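Local coordinates for protein lectin (Colocasia esculenta, PDB 5T1X) that probably binds mannose-type sugars, as expected of a lectin related to the snowdrop agglutinin GNA, at residues Ser78-Leu90 and Gly96-Thr108. Numbering follows the deposited sequence. Where two conformers were deposited one is given.
Sequences SSNSSSKQGDYVL and GFAVIYGPAIWET
The last beta hairpin of the chain, strands 89-92 and 98-107, holds this contact, and Val89 and Tyr101 are its antiparallel hydrogen-bonded pair. Val89 N reaches Tyr101 O at 3.0 Å, and Tyr101 N returns a straighter bond to Val89 O, 171° at the hydrogen. On the face they share, Val89 CG1 rests against Tyr101 CB; the branched valine suits an extended backbone, while the tyrosine OH goes on to Arg93.

Leu90 and Ile100, the next pair, are not hydrogen-bonded and turn to the other face, where Leu90 CD1 lies 3.8 Å from Ile100 CG1. With CG1 beside the backbone N (chi1 -55°) and CD1 extended beyond it, Ile100 reaches the serine-rich loop, while CG2 approaches Tyr88 CD1 at 4.1 Å. Ser79 OG donates to Ser81 OG and is also bonded to Leu66 N; the buried Ser81 OG is bonded to Gly64 O as well, so both hydroxyls are satisfied although the Ile100 CD1 methyl faces them.

In the beta-prism II fold of GNA-related lectins, three four-stranded sheets surround a hydrophobic core; here a strand of the other chain pairs with 98-107, carrying the sheet across the dimer interface. Leu60 touches both Tyr88 and Ile100 from within the chain.

Where the ladder ends, Gly102 lets the Tyr88 ring lie close to the backbone, CE1 3.3 Å from Gly102 C. A cis peptide precedes Pro103, whose CA makes a CH-pi contact over one face of the Tyr88 ring, 4.1 Å from its centroid. Tyr88 OH donates to a lone pair of Lys84 O at 2.6 Å, fixing the ring's outer end. The Lys84 CB methylene packs on Pro103 CG. Ala104 N makes a weak bond to Asp87 O, and one water bridges Asp87 N and Ala104 O.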
loop_
_atom_site.group_PDB
_atom_site.type_symbol
_atom_site.label_atom_id
_atom_site.label_comp_id
_atom_site.label_asym_id
_atom_site.label_seq_id
_atom_site.Cartn_x
_atom_site.Cartn_y
_atom_site.Cartn_z
ATOM N N SER B 78 9.431 17.638 1.222
ATOM C CA SER B 78 9.785 16.309 0.757
ATOM C C SER B 78 9.883 15.358 1.927
ATOM O O SER B 78 10.322 15.758 3.020
ATOM C CB SER B 78 11.111 16.316 0.003
ATOM O OG SER B 78 11.452 14.974 -0.309
ATOM N N SER B 79 9.541 14.082 1.683
ATOM C CA SER B 79 9.702 13.013 2.679
ATOM C C SER B 79 11.184 12.722 2.895
ATOM O O SER B 79 11.563 12.129 3.904
ATOM C CB SER B 79 8.992 11.742 2.221
ATOM O OG SER B 79 9.501 11.302 0.966
ATOM N N ASN B 80 12.021 13.120 1.914
ATOM C CA ASN B 80 13.468 12.877 1.880
ATOM C C ASN B 80 13.803 11.379 1.905
ATOM O O ASN B 80 14.917 11.003 2.277
ATOM C CB ASN B 80 14.205 13.636 2.972
ATOM C CG ASN B 80 14.126 15.123 2.749
ATOM O OD1 ASN B 80 13.686 15.870 3.619
ATOM N ND2 ASN B 80 14.505 15.580 1.552
ATOM N N SER B 81 12.854 10.537 1.447
ATOM C CA SER B 81 13.063 9.095 1.282
ATOM C C SER B 81 13.461 8.880 -0.164
ATOM O O SER B 81 12.966 9.569 -1.055
ATOM C CB SER B 81 11.811 8.297 1.652
ATOM O OG SER B 81 10.632 8.844 1.078
ATOM N N SER B 82 14.397 7.985 -0.398
ATOM C CA SER B 82 14.914 7.739 -1.740
ATOM C C SER B 82 15.435 6.320 -1.805
ATOM O O SER B 82 16.213 5.909 -0.938
ATOM C CB SER B 82 16.026 8.742 -2.043
ATOM O OG SER B 82 16.696 8.422 -3.246
ATOM N N SER B 83 14.994 5.552 -2.800
ATOM C CA SER B 83 15.424 4.161 -2.909
ATOM C C SER B 83 15.474 3.740 -4.381
ATOM O O SER B 83 15.533 4.606 -5.262
ATOM C CB SER B 83 14.510 3.257 -2.076
ATOM O OG SER B 83 15.060 1.954 -1.935
ATOM N N LYS B 84 15.484 2.411 -4.630
ATOM C CA LYS B 84 15.575 1.792 -5.954
ATOM C C LYS B 84 14.583 2.351 -6.950
ATOM O O LYS B 84 13.442 2.632 -6.591
ATOM C CB LYS B 84 15.316 0.277 -5.867
ATOM C CG LYS B 84 16.171 -0.496 -4.897
ATOM C CD LYS B 84 15.957 -1.987 -5.088
ATOM C CE LYS B 84 17.029 -2.792 -4.402
ATOM N NZ LYS B 84 16.889 -4.253 -4.666
ATOM N N GLN B 85 14.992 2.453 -8.217
ATOM C CA GLN B 85 14.067 2.882 -9.261
ATOM C C GLN B 85 13.000 1.776 -9.393
ATOM O O GLN B 85 13.339 0.589 -9.449
ATOM C CB GLN B 85 14.827 3.111 -10.584
ATOM C CG GLN B 85 15.682 4.385 -10.561
ATOM C CD GLN B 85 16.540 4.586 -11.793
ATOM O OE1 GLN B 85 17.065 3.640 -12.395
ATOM N NE2 GLN B 85 16.763 5.840 -12.154
ATOM N N GLY B 86 11.733 2.160 -9.349
ATOM C CA GLY B 86 10.644 1.198 -9.434
ATOM C C GLY B 86 9.308 1.784 -9.059
ATOM O O GLY B 86 9.165 3.002 -8.984
ATOM N N ASP B 87 8.318 0.919 -8.822
ATOM C CA ASP B 87 6.972 1.355 -8.452
ATOM C C ASP B 87 6.805 1.385 -6.932
ATOM O O ASP B 87 7.196 0.438 -6.255
ATOM C CB ASP B 87 5.927 0.438 -9.093
ATOM C CG ASP B 87 6.001 0.463 -10.608
ATOM O OD1 ASP B 87 6.415 1.510 -11.167
ATOM O OD2 ASP B 87 5.693 -0.575 -11.232
ATOM N N TYR B 88 6.226 2.478 -6.412
ATOM C CA TYR B 88 5.992 2.707 -4.974
ATOM C C TYR B 88 4.521 2.949 -4.689
ATOM O O TYR B 88 3.754 3.278 -5.595
ATOM C CB TYR B 88 6.833 3.907 -4.471
ATOM C CG TYR B 88 8.313 3.584 -4.395
ATOM C CD1 TYR B 88 8.919 3.291 -3.180
ATOM C CD2 TYR B 88 9.088 3.482 -5.549
ATOM C CE1 TYR B 88 10.273 2.950 -3.108
ATOM C CE2 TYR B 88 10.436 3.110 -5.493
ATOM C CZ TYR B 88 11.025 2.858 -4.267
ATOM O OH TYR B 88 12.344 2.470 -4.201
ATOM N N VAL B 89 4.120 2.779 -3.419
ATOM C CA VAL B 89 2.750 3.051 -3.015
ATOM C C VAL B 89 2.764 3.711 -1.639
ATOM O O VAL B 89 3.528 3.307 -0.768
ATOM C CB VAL B 89 1.840 1.784 -3.053
ATOM C CG1 VAL B 89 2.288 0.734 -2.035
ATOM C CG2 VAL B 89 0.361 2.142 -2.848
ATOM N N LEU B 90 1.947 4.745 -1.477
ATOM C CA LEU B 90 1.709 5.392 -0.191
ATOM C C LEU B 90 0.383 4.852 0.286
ATOM O O LEU B 90 -0.608 4.958 -0.447
ATOM C CB LEU B 90 1.667 6.932 -0.354
ATOM C CG LEU B 90 1.143 7.738 0.849
ATOM C CD1 LEU B 90 2.128 7.751 2.002
ATOM C CD2 LEU B 90 0.844 9.177 0.432
ATOM N N GLY B 96 -4.008 4.278 10.934
ATOM C CA GLY B 96 -3.718 5.710 10.954
ATOM C C GLY B 96 -2.361 6.149 10.443
ATOM O O GLY B 96 -2.184 7.324 10.113
ATOM N N PHE B 97 -1.392 5.230 10.400
ATOM C CA PHE B 97 -0.070 5.536 9.852
ATOM C C PHE B 97 -0.162 5.717 8.340
ATOM O O PHE B 97 -0.954 5.032 7.701
ATOM C CB PHE B 97 0.912 4.389 10.143
ATOM C CG PHE B 97 1.300 4.210 11.591
ATOM C CD1 PHE B 97 2.358 4.928 12.137
ATOM C CD2 PHE B 97 0.622 3.314 12.403
ATOM C CE1 PHE B 97 2.722 4.755 13.473
ATOM C CE2 PHE B 97 0.993 3.138 13.740
ATOM C CZ PHE B 97 2.040 3.856 14.261
ATOM N N ALA B 98 0.636 6.627 7.771
ATOM C CA ALA B 98 0.728 6.768 6.310
ATOM C C ALA B 98 2.125 6.312 5.962
ATOM O O ALA B 98 3.097 6.858 6.498
ATOM C CB ALA B 98 0.456 8.202 5.872
ATOM N N VAL B 99 2.244 5.228 5.181
ATOM C CA VAL B 99 3.556 4.620 4.945
ATOM C C VAL B 99 3.845 4.457 3.462
ATOM O O VAL B 99 2.979 4.018 2.710
ATOM C CB VAL B 99 3.626 3.239 5.662
ATOM C CG1 VAL B 99 4.994 2.575 5.466
ATOM C CG2 VAL B 99 3.305 3.369 7.154
ATOM N N ILE B 100 5.081 4.768 3.056
ATOM C CA ILE B 100 5.511 4.562 1.662
ATOM C C ILE B 100 6.203 3.216 1.590
ATOM O O ILE B 100 7.204 2.990 2.291
ATOM C CB ILE B 100 6.431 5.683 1.120
ATOM C CG1 ILE B 100 5.794 7.093 1.261
ATOM C CG2 ILE B 100 6.862 5.372 -0.355
ATOM C CD1 ILE B 100 6.781 8.224 0.952
ATOM N N TYR B 101 5.700 2.344 0.718
ATOM C CA TYR B 101 6.296 1.034 0.483
ATOM C C TYR B 101 6.830 0.932 -0.912
ATOM O O TYR B 101 6.127 1.260 -1.865
ATOM C CB TYR B 101 5.263 -0.093 0.677
ATOM C CG TYR B 101 4.751 -0.264 2.086
ATOM C CD1 TYR B 101 5.380 -1.132 2.975
ATOM C CD2 TYR B 101 3.553 0.319 2.485
ATOM C CE1 TYR B 101 4.885 -1.336 4.258
ATOM C CE2 TYR B 101 3.035 0.108 3.761
ATOM C CZ TYR B 101 3.703 -0.728 4.644
ATOM O OH TYR B 101 3.227 -0.925 5.923
ATOM N N GLY B 102 8.016 0.361 -1.038
ATOM C CA GLY B 102 8.582 0.077 -2.353
ATOM C C GLY B 102 10.062 -0.253 -2.349
ATOM O O GLY B 102 10.748 -0.093 -1.342
ATOM N N PRO B 103 10.602 -0.645 -3.511
ATOM C CA PRO B 103 9.910 -0.823 -4.796
ATOM C C PRO B 103 9.072 -2.102 -4.854
ATOM O O PRO B 103 9.112 -2.922 -3.926
ATOM C CB PRO B 103 11.078 -0.880 -5.791
ATOM C CG PRO B 103 12.170 -1.575 -5.000
ATOM C CD PRO B 103 12.034 -1.003 -3.606
ATOM N N ALA B 104 8.320 -2.277 -5.955
ATOM C CA ALA B 104 7.582 -3.516 -6.201
ATOM C C ALA B 104 8.605 -4.638 -6.425
ATOM O O ALA B 104 9.517 -4.453 -7.231
ATOM C CB ALA B 104 6.686 -3.353 -7.425
ATOM N N ILE B 105 8.488 -5.777 -5.703
ATOM C CA ILE B 105 9.445 -6.892 -5.831
ATOM C C ILE B 105 8.800 -8.138 -6.464
ATOM O O ILE B 105 9.512 -9.063 -6.872
ATOM C CB ILE B 105 10.094 -7.242 -4.454
ATOM C CG1 ILE B 105 9.041 -7.800 -3.465
ATOM C CG2 ILE B 105 10.823 -6.007 -3.859
ATOM C CD1 ILE B 105 9.616 -8.585 -2.264
ATOM N N TRP B 106 7.461 -8.189 -6.490
ATOM C CA TRP B 106 6.707 -9.326 -7.025
ATOM C C TRP B 106 5.354 -8.850 -7.497
ATOM O O TRP B 106 4.752 -7.987 -6.854
ATOM C CB TRP B 106 6.551 -10.416 -5.946
ATOM C CG TRP B 106 5.907 -11.684 -6.423
ATOM C CD1 TRP B 106 6.540 -12.794 -6.903
ATOM C CD2 TRP B 106 4.504 -11.987 -6.427
ATOM N NE1 TRP B 106 5.619 -13.765 -7.222
ATOM C CE2 TRP B 106 4.360 -13.288 -6.963
ATOM C CE3 TRP B 106 3.348 -11.273 -6.063
ATOM C CZ2 TRP B 106 3.109 -13.905 -7.107
ATOM C CZ3 TRP B 106 2.112 -11.885 -6.209
ATOM C CH2 TRP B 106 2.003 -13.191 -6.711
ATOM N N GLU B 107 4.871 -9.413 -8.611
ATOM C CA GLU B 107 3.559 -9.065 -9.164
ATOM C C GLU B 107 2.914 -10.294 -9.819
ATOM O O GLU B 107 3.631 -11.199 -10.268
ATOM C CB GLU B 107 3.665 -7.894 -10.170
ATOM C CG GLU B 107 4.613 -8.166 -11.332
ATOM C CD GLU B 107 4.800 -7.091 -12.384
ATOM O OE1 GLU B 107 4.205 -5.996 -12.254
ATOM O OE2 GLU B 107 5.540 -7.359 -13.357
ATOM N N THR B 108 1.566 -10.324 -9.870
ATOM C CA THR B 108 0.834 -11.424 -10.516
ATOM C C THR B 108 0.924 -11.316 -12.039
ATOM O O THR B 108 0.949 -12.348 -12.712
ATOM C CB THR B 108 -0.642 -11.474 -10.079
ATOM O OG1 THR B 108 -1.245 -10.194 -10.251
ATOM C CG2 THR B 108 -0.817 -11.950 -8.657
HETATM O O HOH W 1 13.408 0.171 -0.728
HETATM O O HOH W 2 9.428 -1.957 -8.923
#